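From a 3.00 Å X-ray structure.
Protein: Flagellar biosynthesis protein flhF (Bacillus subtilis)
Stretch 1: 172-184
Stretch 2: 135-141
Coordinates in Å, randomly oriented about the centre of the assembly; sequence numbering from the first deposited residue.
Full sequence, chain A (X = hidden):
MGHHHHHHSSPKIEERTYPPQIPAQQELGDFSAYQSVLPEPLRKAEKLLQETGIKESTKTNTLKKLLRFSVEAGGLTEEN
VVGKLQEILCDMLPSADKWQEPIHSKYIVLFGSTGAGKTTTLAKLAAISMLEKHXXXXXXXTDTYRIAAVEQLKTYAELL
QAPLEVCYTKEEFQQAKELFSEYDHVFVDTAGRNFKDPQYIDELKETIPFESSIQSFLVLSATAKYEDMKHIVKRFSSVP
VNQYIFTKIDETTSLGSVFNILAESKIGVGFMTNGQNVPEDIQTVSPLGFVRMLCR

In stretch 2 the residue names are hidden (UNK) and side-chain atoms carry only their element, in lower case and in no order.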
# COMPACT_ATOMS: atom_id res chain seq x y z
N GLU A 172 17.25 13.88 -22.52
CA GLU A 172 16.66 15.02 -21.85
C GLU A 172 17.09 15.02 -20.40
O GLU A 172 17.57 16.03 -19.88
CB GLU A 172 15.13 14.95 -21.96
CG GLU A 172 14.63 15.12 -23.39
CD GLU A 172 13.11 15.04 -23.51
OE1 GLU A 172 12.40 15.80 -22.81
OE2 GLU A 172 12.62 14.22 -24.33
N PHE A 173 16.93 13.88 -19.74
CA PHE A 173 17.31 13.77 -18.34
C PHE A 173 18.79 14.10 -18.17
O PHE A 173 19.15 15.00 -17.42
CB PHE A 173 17.06 12.36 -17.80
CG PHE A 173 17.53 12.16 -16.39
CD1 PHE A 173 16.83 12.71 -15.32
CD2 PHE A 173 18.73 11.50 -16.12
CE1 PHE A 173 17.30 12.61 -14.02
CE2 PHE A 173 19.21 11.40 -14.82
CZ PHE A 173 18.50 11.96 -13.77
N GLN A 174 19.65 13.36 -18.86
CA GLN A 174 21.09 13.58 -18.78
C GLN A 174 21.41 15.06 -18.91
O GLN A 174 22.29 15.57 -18.22
CB GLN A 174 21.82 12.79 -19.87
CG GLN A 174 23.24 12.44 -19.52
CD GLN A 174 23.32 11.58 -18.26
OE1 GLN A 174 22.59 10.58 -18.13
NE2 GLN A 174 24.20 11.95 -17.34
N GLN A 175 20.70 15.76 -19.80
CA GLN A 175 20.92 17.18 -19.99
C GLN A 175 20.55 17.97 -18.74
O GLN A 175 21.37 18.74 -18.22
CB GLN A 175 20.10 17.68 -21.18
CG GLN A 175 20.79 17.51 -22.51
CD GLN A 175 19.85 17.73 -23.67
OE1 GLN A 175 18.99 18.62 -23.61
NE2 GLN A 175 20.00 16.93 -24.72
N ALA A 176 19.32 17.78 -18.27
CA ALA A 176 18.85 18.46 -17.07
C ALA A 176 19.81 18.11 -15.95
O ALA A 176 20.19 18.94 -15.14
CB ALA A 176 17.45 17.99 -16.73
N LYS A 177 20.20 16.84 -15.94
CA LYS A 177 21.13 16.31 -14.96
C LYS A 177 22.43 17.11 -15.08
O LYS A 177 23.14 17.30 -14.11
CB LYS A 177 21.37 14.83 -15.28
CG LYS A 177 22.40 14.11 -14.42
CD LYS A 177 22.38 12.62 -14.77
CE LYS A 177 23.49 11.84 -14.08
NZ LYS A 177 24.83 12.20 -14.62
N GLU A 178 22.71 17.58 -16.29
CA GLU A 178 23.92 18.35 -16.55
C GLU A 178 23.69 19.85 -16.41
O GLU A 178 24.62 20.62 -16.16
CB GLU A 178 24.44 18.03 -17.95
CG GLU A 178 25.07 16.63 -18.06
CD GLU A 178 25.23 16.16 -19.50
OE1 GLU A 178 25.88 16.89 -20.30
OE2 GLU A 178 24.71 15.07 -19.83
N LEU A 179 22.44 20.26 -16.58
CA LEU A 179 22.06 21.65 -16.46
C LEU A 179 22.17 22.06 -14.99
O LEU A 179 22.73 23.10 -14.66
CB LEU A 179 20.62 21.83 -16.94
CG LEU A 179 20.07 23.24 -17.10
CD1 LEU A 179 18.73 23.17 -17.83
CD2 LEU A 179 19.93 23.91 -15.74
N PHE A 180 21.64 21.21 -14.11
CA PHE A 180 21.67 21.45 -12.68
C PHE A 180 23.02 21.10 -12.06
O PHE A 180 23.16 21.06 -10.83
CB PHE A 180 20.57 20.66 -11.99
CG PHE A 180 19.20 21.12 -12.33
CD1 PHE A 180 18.82 22.44 -12.11
CD2 PHE A 180 18.27 20.24 -12.87
CE1 PHE A 180 17.55 22.88 -12.42
CE2 PHE A 180 16.99 20.67 -13.18
CZ PHE A 180 16.63 21.99 -12.95
N SER A 181 23.99 20.84 -12.92
CA SER A 181 25.34 20.49 -12.48
C SER A 181 25.89 21.47 -11.45
O SER A 181 26.79 21.14 -10.67
CB SER A 181 26.28 20.44 -13.69
OG SER A 181 26.34 21.69 -14.35
N GLU A 182 25.36 22.69 -11.44
CA GLU A 182 25.82 23.72 -10.52
C GLU A 182 25.15 23.67 -9.15
O GLU A 182 25.66 24.24 -8.19
CB GLU A 182 25.59 25.10 -11.15
CG GLU A 182 26.28 25.32 -12.50
CD GLU A 182 27.79 25.47 -12.40
OE1 GLU A 182 28.47 24.49 -12.02
OE2 GLU A 182 28.30 26.58 -12.69
N TYR A 183 24.02 22.98 -9.06
CA TYR A 183 23.29 22.88 -7.80
C TYR A 183 23.86 21.83 -6.84
O TYR A 183 24.51 20.88 -7.27
CB TYR A 183 21.81 22.58 -8.08
CG TYR A 183 21.08 23.72 -8.73
CD1 TYR A 183 21.38 24.11 -10.02
CD2 TYR A 183 20.12 24.44 -8.02
CE1 TYR A 183 20.75 25.20 -10.60
CE2 TYR A 183 19.48 25.53 -8.60
CZ TYR A 183 19.80 25.91 -9.88
OH TYR A 183 19.21 27.01 -10.45
N ASP A 184 23.60 22.01 -5.55
CA ASP A 184 24.09 21.05 -4.57
C ASP A 184 23.41 19.71 -4.80
O ASP A 184 24.02 18.75 -5.28
CB ASP A 184 23.79 21.51 -3.15
CG ASP A 184 24.45 22.82 -2.81
OD1 ASP A 184 25.64 23.00 -3.15
OD2 ASP A 184 23.78 23.68 -2.19
N UNK A 135 20.63 24.78 1.48
CA UNK A 135 21.25 24.30 0.24
C UNK A 135 20.51 24.69 -1.03
O UNK A 135 19.32 24.98 -1.01
c UNK A 135 21.41 22.78 0.29
c UNK A 135 22.62 20.80 1.21
c UNK A 135 23.67 20.33 2.21
c UNK A 135 22.45 22.30 1.28
n UNK A 135 25.00 20.94 1.93
N UNK A 136 21.24 24.70 -2.14
CA UNK A 136 20.67 25.01 -3.44
C UNK A 136 20.01 23.75 -3.93
O UNK A 136 20.68 22.82 -4.37
c UNK A 136 21.75 25.44 -4.44
c UNK A 136 24.42 26.49 -5.39
n UNK A 136 25.38 26.81 -6.50
c UNK A 136 23.09 27.25 -5.53
c UNK A 136 22.13 26.91 -4.40
N UNK A 137 18.68 23.74 -3.87
CA UNK A 137 17.90 22.60 -4.30
C UNK A 137 17.45 22.72 -5.75
O UNK A 137 17.28 23.81 -6.28
c UNK A 137 18.16 21.43 -1.64
c UNK A 137 16.65 22.47 -3.41
c UNK A 137 15.90 21.21 -3.72
c UNK A 137 17.08 22.45 -1.94
N UNK A 138 17.27 21.58 -6.39
CA UNK A 138 16.80 21.52 -7.77
C UNK A 138 15.90 20.30 -7.87
O UNK A 138 15.99 19.38 -7.06
c UNK A 138 17.98 21.40 -8.71
N UNK A 139 15.03 20.28 -8.87
CA UNK A 139 14.12 19.16 -9.07
C UNK A 139 14.22 18.62 -10.48
O UNK A 139 14.76 19.28 -11.36
c UNK A 139 11.79 20.82 -5.33
c UNK A 139 11.82 18.41 -5.28
c UNK A 139 12.18 18.40 -6.64
c UNK A 139 11.63 19.62 -4.63
c UNK A 139 12.15 20.80 -6.68
c UNK A 139 12.69 19.57 -8.79
c UNK A 139 12.35 19.59 -7.34
N UNK A 140 13.70 17.42 -10.68
CA UNK A 140 13.68 16.76 -11.98
C UNK A 140 12.63 15.68 -11.89
O UNK A 140 12.56 14.96 -10.90
c UNK A 140 14.83 15.15 -13.51
c UNK A 140 17.44 16.42 -12.92
c UNK A 140 15.01 16.05 -12.30
c UNK A 140 16.13 17.06 -12.54
N UNK A 141 11.81 15.55 -12.92
CA UNK A 141 10.81 14.50 -12.90
C UNK A 141 11.00 13.55 -14.07
O UNK A 141 11.59 13.90 -15.10
o UNK A 141 9.23 16.12 -12.06
c UNK A 141 8.40 13.94 -12.67
c UNK A 141 9.39 15.05 -12.99

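Position 135 carries four carbons in an unbranched row ending in a nitrogen. Its CB lies 3.5 Å from OD2 of Asp 184, but the chain runs on without a bond to stretch 1. The row of carbons with its nitrogen is the signature of lysine, and Lys 135 adds little to the contact.

Position 136 has the same makeup, four carbons in a row and a terminal nitrogen, and that nitrogen lies 3.1 Å from Glu 182 O, while its CB is 3.5 Å from Asp 184 OD2. It too is lysine. The CA-to-CB bond of Lys 136 points toward stretch 1, and NZ donates a hydrogen bond to Glu 182 O. Its backbone works as well: Lys 136 N gives a hydrogen bond to Asp 184 OD2 (2.7 Å, 163°), while Lys 136 O accepts a weak one from Asp 184 N at 3.3 Å.

Position 137 shows four carbons, forked at the first, with one arm two carbons long. These stay 5.8 Å or more from stretch 1; the backbone O, however, lies 3.4 Å from Tyr 183 CD2. The fork means isoleucine, and the CA-to-CB bond of Ile 137 points away from stretch 1.

Position 138 has a single carbon, CB, which sits over one face of the Phe 180 ring, 3.9 Å from the centroid and 22° off the normal, a CH-pi contact. The same methyl lies 3.8 Å from Tyr 183 CD2. The residue is alanine, so in Ala 138 one small side chain serves two aromatic rings.

At position 139, one carbon leads to a ring of six carbons with no oxygen attached, and the backbone O lies 3.2 Å from Phe 180 CE2. This is phenylalanine. The CA-to-CB bond of Phe 139 points away from stretch 1.

Position 140 again has four carbons forked at the first, one arm being two carbons long, and they touch Phe 173, Ala 176 and Phe 180: isoleucine. The CA-to-CB bond of Ile 140 points toward stretch 1. Its CG2 meets the edge of the Phe 173 ring, 3.6 Å from Phe 173 CE1; CD1 reaches Ala 176 CB at 4.1 Å, and CG1 lies 3.8 Å from Phe 180 CE2.

Position 141 has one carbon bearing an oxygen and a second carbon, and makes no contact with stretch 1: threonine. The CA-to-CB bond of Thr 141 points away.

The rule is alternation. Along the strand, Ala 138 and Ile 140 point toward stretch 1 while Ile 137, Phe 139 and Thr 141 turn away. Helix and strand run antiparallel at 177°, their axes 9.6 Å apart at closest approach. Ile 140 meets the helix residues Phe 173 and Ala 176 as well as Phe 180. Past the helix, apolar packing continues through Phe 180 and Tyr 183 on Ala 138, and polar links join it at Lys 136, which bonds to Glu 182 O and to Asp 184, strongly through the carboxylate and weakly through the amide, where the CA atoms of Asp 184 and Lys 136 are 5.4 Å apart.

Stretch 2 135-141: KKIAFIT
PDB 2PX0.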